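Local atomic coordinates of diguanylate cyclase DosC (Escherichia coli, PDB entry 4ZVA), a protein that makes the second messenger cyclic di-GMP under the control of oxygen, probably sensed by the haem-bearing globin domain described here. Residues 113-118 with 130-135; 9-14 with 72-77. One frame throughout, in Å; residues are numbered along the deposited sequence.

Interaction 1: 113-118 with 130-135; sequences ILYPVI and QVYHFS
Tyr115 and Tyr132 form a T-shaped aromatic pair between two globin helices, 100-119 and 125-147; the axes of segments 113-118 and 130-135 come within 10.4 Å and run roughly antiparallel, at 155°. The edge of Tyr115 points at the face of Tyr132: centroids are 5.1 Å apart, planes are inclined at 71°, and Tyr115 CD1 stands over the centre of the Tyr132 ring. Tyr115 CB also touches this ring, at Tyr132 CE1. In both tyrosines CG is anti to the backbone N (chi1 177° for Tyr132). Next to the rings, Ile118 reaches over with its CD1 tip, which lies 3.8 Å from Tyr132 CA, against Val131 CG1 and near the edge of the Tyr132 ring. Leu114, one turn earlier, lays CD2 on Ser135 CB at 3.7 Å. The contact is buried, and no hydrogen bond spans it. Around the tyrosines lies the dimer interface: Tyr115 stacks on His133 of the second subunit, and Tyr132 meets Tyr132 of that subunit, so the intrachain pair is continued by aromatic contacts between chains. The hydroxyl of buried Ser135 turns back to its own helix, where Ser135 OG donates to Val131 O at 2.8 Å; Ser135 N binds the same oxygen from the opposite face of the carbonyl plane.

Interaction 2: 9-14 with 72-77; sequences GLVEQA and LSAQVD
The last turn of the N-terminal helix 2-13 packs through Val11 against the loop that joins helices 54-72 and 79-96 of this globin domain. Val11 is buried and points at the loop, setting both methyls against the carbonyl oxygen of Ala74: Val11 CG1 lies 3.5 Å from Ala74 O, and Val11 CG2 lies 3.6 Å from the same oxygen. The branches then part company. CG1, anti to the backbone N (chi1 175°), continues along the loop to Val76, 3.9 Å from Val76 N and just as far from Val76 CG2, whereas CG2 faces the methyl of Ala74 at 4.3 Å. Glu12 adds the aliphatic part of its side chain: Glu12 CG touches Val76 CG2 at 3.8 Å. Val76 CG2 therefore meets both Val11 CG1 and Glu12 CG. No hydrogen bond joins the two segments, so their fit rests on apolar groups and on methyls lying against loop backbone. The loop has polar ties of its own. Gln75 turns its amide back to the chain before it, Gln75 NE2 donating to Ser73 O at 2.8 Å from above the carbonyl plane, while Gln75 N bonds to Asp78 OD2. Helix 2-13 supplies further cover through Trp7 on Ala74 and Thr8 on Val76, and helix 16-43 closes in with Arg19 against Val11 and Ala23 against Ser73. Helix 125-147 meets the same helical turn through Leu10, which takes no part in the loop contact and packs on Asn137 and Ser138.

How the interactions relate
The centres of interactions 1 and 2 are 16 Å apart, and the two follow in series along the chain: 9-14 with 72-77 is complete before 113-118 begins. They share no helix, yet helix 125-147 ties them together. Its segment 130-135 faces helix 100-119 in interaction 1, while Phe134 packs on the segments of interaction 2, with Phe134 CD1 3.6 Å from Ala14 CB and Phe134 CE2 3.5 Å from Leu72 O. Ser135 CA adds a contact with Leu72 CD2. This all-helical protoglobin domain thus has a packed path from its N-terminal helix and the 72-77 loop to the dimer-facing pair of helices.

Interaction 1: 113-118 with 130-135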
loop_
_atom_site.group_PDB
_atom_site.type_symbol
_atom_site.label_atom_id
_atom_site.label_comp_id
_atom_site.label_asym_id
_atom_site.label_seq_id
_atom_site.Cartn_x
_atom_site.Cartn_y
_atom_site.Cartn_z
ATOM N N ILE A 113 -1.104 10.898 -2.643
ATOM C CA ILE A 113 -1.835 12.111 -3.006
ATOM C C ILE A 113 -3.342 11.968 -2.814
ATOM O O ILE A 113 -4.072 12.962 -2.817
ATOM C CB ILE A 113 -1.556 12.518 -4.464
ATOM C CG1 ILE A 113 -2.009 11.422 -5.430
ATOM C CG2 ILE A 113 -0.083 12.832 -4.649
ATOM C CD1 ILE A 113 -1.878 11.812 -6.894
ATOM N N LEU A 114 -3.806 10.734 -2.649
ATOM C CA LEU A 114 -5.224 10.476 -2.426
ATOM C C LEU A 114 -5.657 10.938 -1.037
ATOM O O LEU A 114 -6.775 11.416 -0.858
ATOM C CB LEU A 114 -5.542 8.987 -2.599
ATOM C CG LEU A 114 -6.991 8.584 -2.299
ATOM C CD1 LEU A 114 -7.964 9.313 -3.223
ATOM C CD2 LEU A 114 -7.184 7.077 -2.388
ATOM N N TYR A 115 -4.771 10.787 -0.056
ATOM C CA TYR A 115 -5.121 11.110 1.328
ATOM C C TYR A 115 -5.525 12.579 1.539
ATOM O O TYR A 115 -6.568 12.831 2.140
ATOM C CB TYR A 115 -3.971 10.748 2.277
ATOM C CG TYR A 115 -4.235 11.135 3.716
ATOM C CD1 TYR A 115 -5.032 10.344 4.532
ATOM C CD2 TYR A 115 -3.685 12.291 4.258
ATOM C CE1 TYR A 115 -5.278 10.694 5.846
ATOM C CE2 TYR A 115 -3.925 12.648 5.573
ATOM C CZ TYR A 115 -4.720 11.844 6.361
ATOM O OH TYR A 115 -4.961 12.192 7.672
ATOM N N PRO A 116 -4.717 13.549 1.057
ATOM C CA PRO A 116 -5.129 14.941 1.292
ATOM C C PRO A 116 -6.476 15.283 0.652
ATOM O O PRO A 116 -7.194 16.149 1.152
ATOM C CB PRO A 116 -4.003 15.754 0.647
ATOM C CG PRO A 116 -2.837 14.840 0.626
ATOM C CD PRO A 116 -3.412 13.488 0.376
ATOM N N VAL A 117 -6.805 14.608 -0.444
ATOM C CA VAL A 117 -8.092 14.790 -1.108
ATOM C C VAL A 117 -9.233 14.316 -0.208
ATOM O O VAL A 117 -10.257 14.988 -0.075
ATOM C CB VAL A 117 -8.134 14.035 -2.452
ATOM C CG1 VAL A 117 -9.559 13.933 -2.970
ATOM C CG2 VAL A 117 -7.247 14.730 -3.467
ATOM N N ILE A 118 -9.047 13.158 0.418
ATOM C CA ILE A 118 -10.043 12.618 1.336
ATOM C C ILE A 118 -10.089 13.439 2.623
ATOM O O ILE A 118 -11.161 13.703 3.170
ATOM C CB ILE A 118 -9.753 11.135 1.667
ATOM C CG1 ILE A 118 -9.868 10.286 0.398
ATOM C CG2 ILE A 118 -10.708 10.619 2.733
ATOM C CD1 ILE A 118 -9.616 8.807 0.615
ATOM N N GLN A 130 -12.807 5.404 7.182
ATOM C CA GLN A 130 -13.339 4.232 6.504
ATOM C C GLN A 130 -13.230 4.341 4.986
ATOM O O GLN A 130 -12.989 3.344 4.302
ATOM C CB GLN A 130 -14.791 4.007 6.922
ATOM C CG GLN A 130 -14.926 3.621 8.384
ATOM C CD GLN A 130 -16.336 3.223 8.756
ATOM O OE1 GLN A 130 -17.240 4.057 8.787
ATOM N NE2 GLN A 130 -16.532 1.941 9.042
ATOM N N VAL A 131 -13.404 5.548 4.458
ATOM C CA VAL A 131 -13.263 5.770 3.026
ATOM C C VAL A 131 -11.810 5.580 2.608
ATOM O O VAL A 131 -11.519 4.954 1.590
ATOM C CB VAL A 131 -13.750 7.176 2.615
ATOM C CG1 VAL A 131 -13.311 7.504 1.201
ATOM C CG2 VAL A 131 -15.261 7.264 2.739
ATOM N N TYR A 132 -10.900 6.127 3.405
ATOM C CA TYR A 132 -9.475 6.003 3.141
ATOM C C TYR A 132 -9.034 4.541 3.233
ATOM O O TYR A 132 -8.238 4.076 2.420
ATOM C CB TYR A 132 -8.688 6.874 4.121
ATOM C CG TYR A 132 -7.187 6.789 3.995
ATOM C CD1 TYR A 132 -6.539 7.199 2.839
ATOM C CD2 TYR A 132 -6.412 6.322 5.049
ATOM C CE1 TYR A 132 -5.160 7.132 2.728
ATOM C CE2 TYR A 132 -5.039 6.251 4.951
ATOM C CZ TYR A 132 -4.417 6.656 3.791
ATOM O OH TYR A 132 -3.046 6.583 3.699
ATOM N N HIS A 133 -9.568 3.821 4.215
ATOM C CA HIS A 133 -9.259 2.399 4.380
ATOM C C HIS A 133 -9.702 1.570 3.179
ATOM O O HIS A 133 -8.911 0.814 2.615
ATOM C CB HIS A 133 -9.915 1.855 5.649
ATOM C CG HIS A 133 -9.854 0.363 5.769
ATOM N ND1 HIS A 133 -10.978 -0.433 5.738
ATOM C CD2 HIS A 133 -8.800 -0.477 5.907
ATOM C CE1 HIS A 133 -10.621 -1.701 5.861
ATOM N NE2 HIS A 133 -9.306 -1.754 5.964
ATOM N N PHE A 134 -10.967 1.715 2.795
ATOM C CA PHE A 134 -11.495 1.020 1.625
ATOM C C PHE A 134 -10.671 1.334 0.384
ATOM O O PHE A 134 -10.368 0.446 -0.413
ATOM C CB PHE A 134 -12.962 1.391 1.387
ATOM C CG PHE A 134 -13.544 0.780 0.143
ATOM C CD1 PHE A 134 -13.975 -0.537 0.142
ATOM C CD2 PHE A 134 -13.663 1.519 -1.023
ATOM C CE1 PHE A 134 -14.510 -1.106 -0.998
ATOM C CE2 PHE A 134 -14.197 0.956 -2.167
ATOM C CZ PHE A 134 -14.622 -0.359 -2.154
ATOM N N SER A 135 -10.300 2.602 0.237
ATOM C CA SER A 135 -9.524 3.055 -0.910
ATOM C C SER A 135 -8.128 2.438 -0.923
ATOM O O SER A 135 -7.661 1.982 -1.962
ATOM C CB SER A 135 -9.418 4.580 -0.917
ATOM O OG SER A 135 -10.700 5.181 -1.042
#

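Interaction 2: 9-14 with 72-77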
loop_
_atom_site.group_PDB
_atom_site.type_symbol
_atom_site.label_atom_id
_atom_site.label_comp_id
_atom_site.label_asym_id
_atom_site.label_seq_id
_atom_site.Cartn_x
_atom_site.Cartn_y
_atom_site.Cartn_z
ATOM N N GLY A 9 -14.897 -9.887 -1.109
ATOM C CA GLY A 9 -15.033 -9.733 0.327
ATOM C C GLY A 9 -14.819 -8.300 0.773
ATOM O O GLY A 9 -15.564 -7.787 1.603
ATOM N N LEU A 10 -13.800 -7.653 0.214
ATOM C CA LEU A 10 -13.491 -6.265 0.549
ATOM C C LEU A 10 -14.668 -5.334 0.267
ATOM O O LEU A 10 -15.013 -4.488 1.092
ATOM C CB LEU A 10 -12.259 -5.792 -0.223
ATOM C CG LEU A 10 -11.892 -4.320 -0.029
ATOM C CD1 LEU A 10 -11.515 -4.045 1.419
ATOM C CD2 LEU A 10 -10.764 -3.926 -0.967
ATOM N N VAL A 11 -15.291 -5.508 -0.893
ATOM C CA VAL A 11 -16.447 -4.702 -1.270
ATOM C C VAL A 11 -17.636 -5.034 -0.375
ATOM O O VAL A 11 -18.349 -4.144 0.089
ATOM C CB VAL A 11 -16.832 -4.923 -2.748
ATOM C CG1 VAL A 11 -18.108 -4.164 -3.097
ATOM C CG2 VAL A 11 -15.687 -4.511 -3.664
ATOM N N GLU A 12 -17.831 -6.326 -0.131
ATOM C CA GLU A 12 -18.933 -6.812 0.691
ATOM C C GLU A 12 -18.844 -6.352 2.144
ATOM O O GLU A 12 -19.866 -6.127 2.792
ATOM C CB GLU A 12 -18.982 -8.339 0.635
ATOM C CG GLU A 12 -19.699 -8.889 -0.585
ATOM C CD GLU A 12 -19.715 -10.404 -0.612
ATOM O OE1 GLU A 12 -19.318 -11.021 0.397
ATOM O OE2 GLU A 12 -20.122 -10.976 -1.647
ATOM N N GLN A 13 -17.624 -6.221 2.657
ATOM C CA GLN A 13 -17.425 -5.853 4.057
ATOM C C GLN A 13 -17.632 -4.357 4.297
ATOM O O GLN A 13 -18.017 -3.945 5.391
ATOM C CB GLN A 13 -16.027 -6.268 4.528
ATOM C CG GLN A 13 -15.828 -7.775 4.723
ATOM C CD GLN A 13 -16.586 -8.342 5.915
ATOM O OE1 GLN A 13 -17.264 -7.617 6.645
ATOM N NE2 GLN A 13 -16.467 -9.650 6.117
ATOM N N ALA A 14 -17.359 -3.545 3.280
ATOM C CA ALA A 14 -17.510 -2.096 3.396
ATOM C C ALA A 14 -18.972 -1.686 3.233
ATOM O O ALA A 14 -19.617 -2.042 2.248
ATOM C CB ALA A 14 -16.640 -1.387 2.374
ATOM N N LEU A 72 -11.999 2.353 -7.368
ATOM C CA LEU A 72 -12.585 2.869 -6.134
ATOM C C LEU A 72 -14.113 2.753 -6.114
ATOM O O LEU A 72 -14.725 2.816 -5.048
ATOM C CB LEU A 72 -12.155 4.321 -5.908
ATOM C CG LEU A 72 -10.651 4.502 -5.671
ATOM C CD1 LEU A 72 -10.306 5.945 -5.324
ATOM C CD2 LEU A 72 -10.164 3.554 -4.581
ATOM N N SER A 73 -14.723 2.581 -7.284
ATOM C CA SER A 73 -16.176 2.421 -7.373
ATOM C C SER A 73 -16.586 0.962 -7.550
ATOM O O SER A 73 -17.716 0.673 -7.947
ATOM C CB SER A 73 -16.739 3.245 -8.534
ATOM O OG SER A 73 -16.245 4.570 -8.506
ATOM N N ALA A 74 -15.665 0.049 -7.256
ATOM C CA ALA A 74 -15.874 -1.376 -7.500
ATOM C C ALA A 74 -17.107 -1.949 -6.810
ATOM O O ALA A 74 -17.258 -1.851 -5.593
ATOM C CB ALA A 74 -14.647 -2.156 -7.065
ATOM N N GLN A 75 -17.984 -2.551 -7.604
ATOM C CA GLN A 75 -19.065 -3.366 -7.072
ATOM C C GLN A 75 -18.648 -4.831 -7.145
ATOM O O GLN A 75 -17.696 -5.168 -7.849
ATOM C CB GLN A 75 -20.364 -3.123 -7.838
ATOM C CG GLN A 75 -20.781 -1.660 -7.860
ATOM C CD GLN A 75 -20.750 -1.019 -6.482
ATOM O OE1 GLN A 75 -21.438 -1.461 -5.560
ATOM N NE2 GLN A 75 -19.945 0.029 -6.335
ATOM N N VAL A 76 -19.358 -5.692 -6.424
ATOM C CA VAL A 76 -19.042 -7.118 -6.400
ATOM C C VAL A 76 -19.012 -7.721 -7.802
ATOM O O VAL A 76 -18.116 -8.498 -8.133
ATOM C CB VAL A 76 -20.051 -7.896 -5.533
ATOM C CG1 VAL A 76 -19.811 -9.394 -5.639
ATOM C CG2 VAL A 76 -19.971 -7.436 -4.085
ATOM N N ASP A 77 -19.968 -7.328 -8.637
ATOM C CA ASP A 77 -20.073 -7.885 -9.980
ATOM C C ASP A 77 -19.044 -7.283 -10.932
ATOM O O ASP A 77 -18.902 -7.737 -12.067
ATOM C CB ASP A 77 -21.487 -7.675 -10.530
ATOM C CG ASP A 77 -22.544 -8.401 -9.716
ATOM O OD1 ASP A 77 -22.234 -9.478 -9.161
ATOM O OD2 ASP A 77 -23.684 -7.897 -9.625
#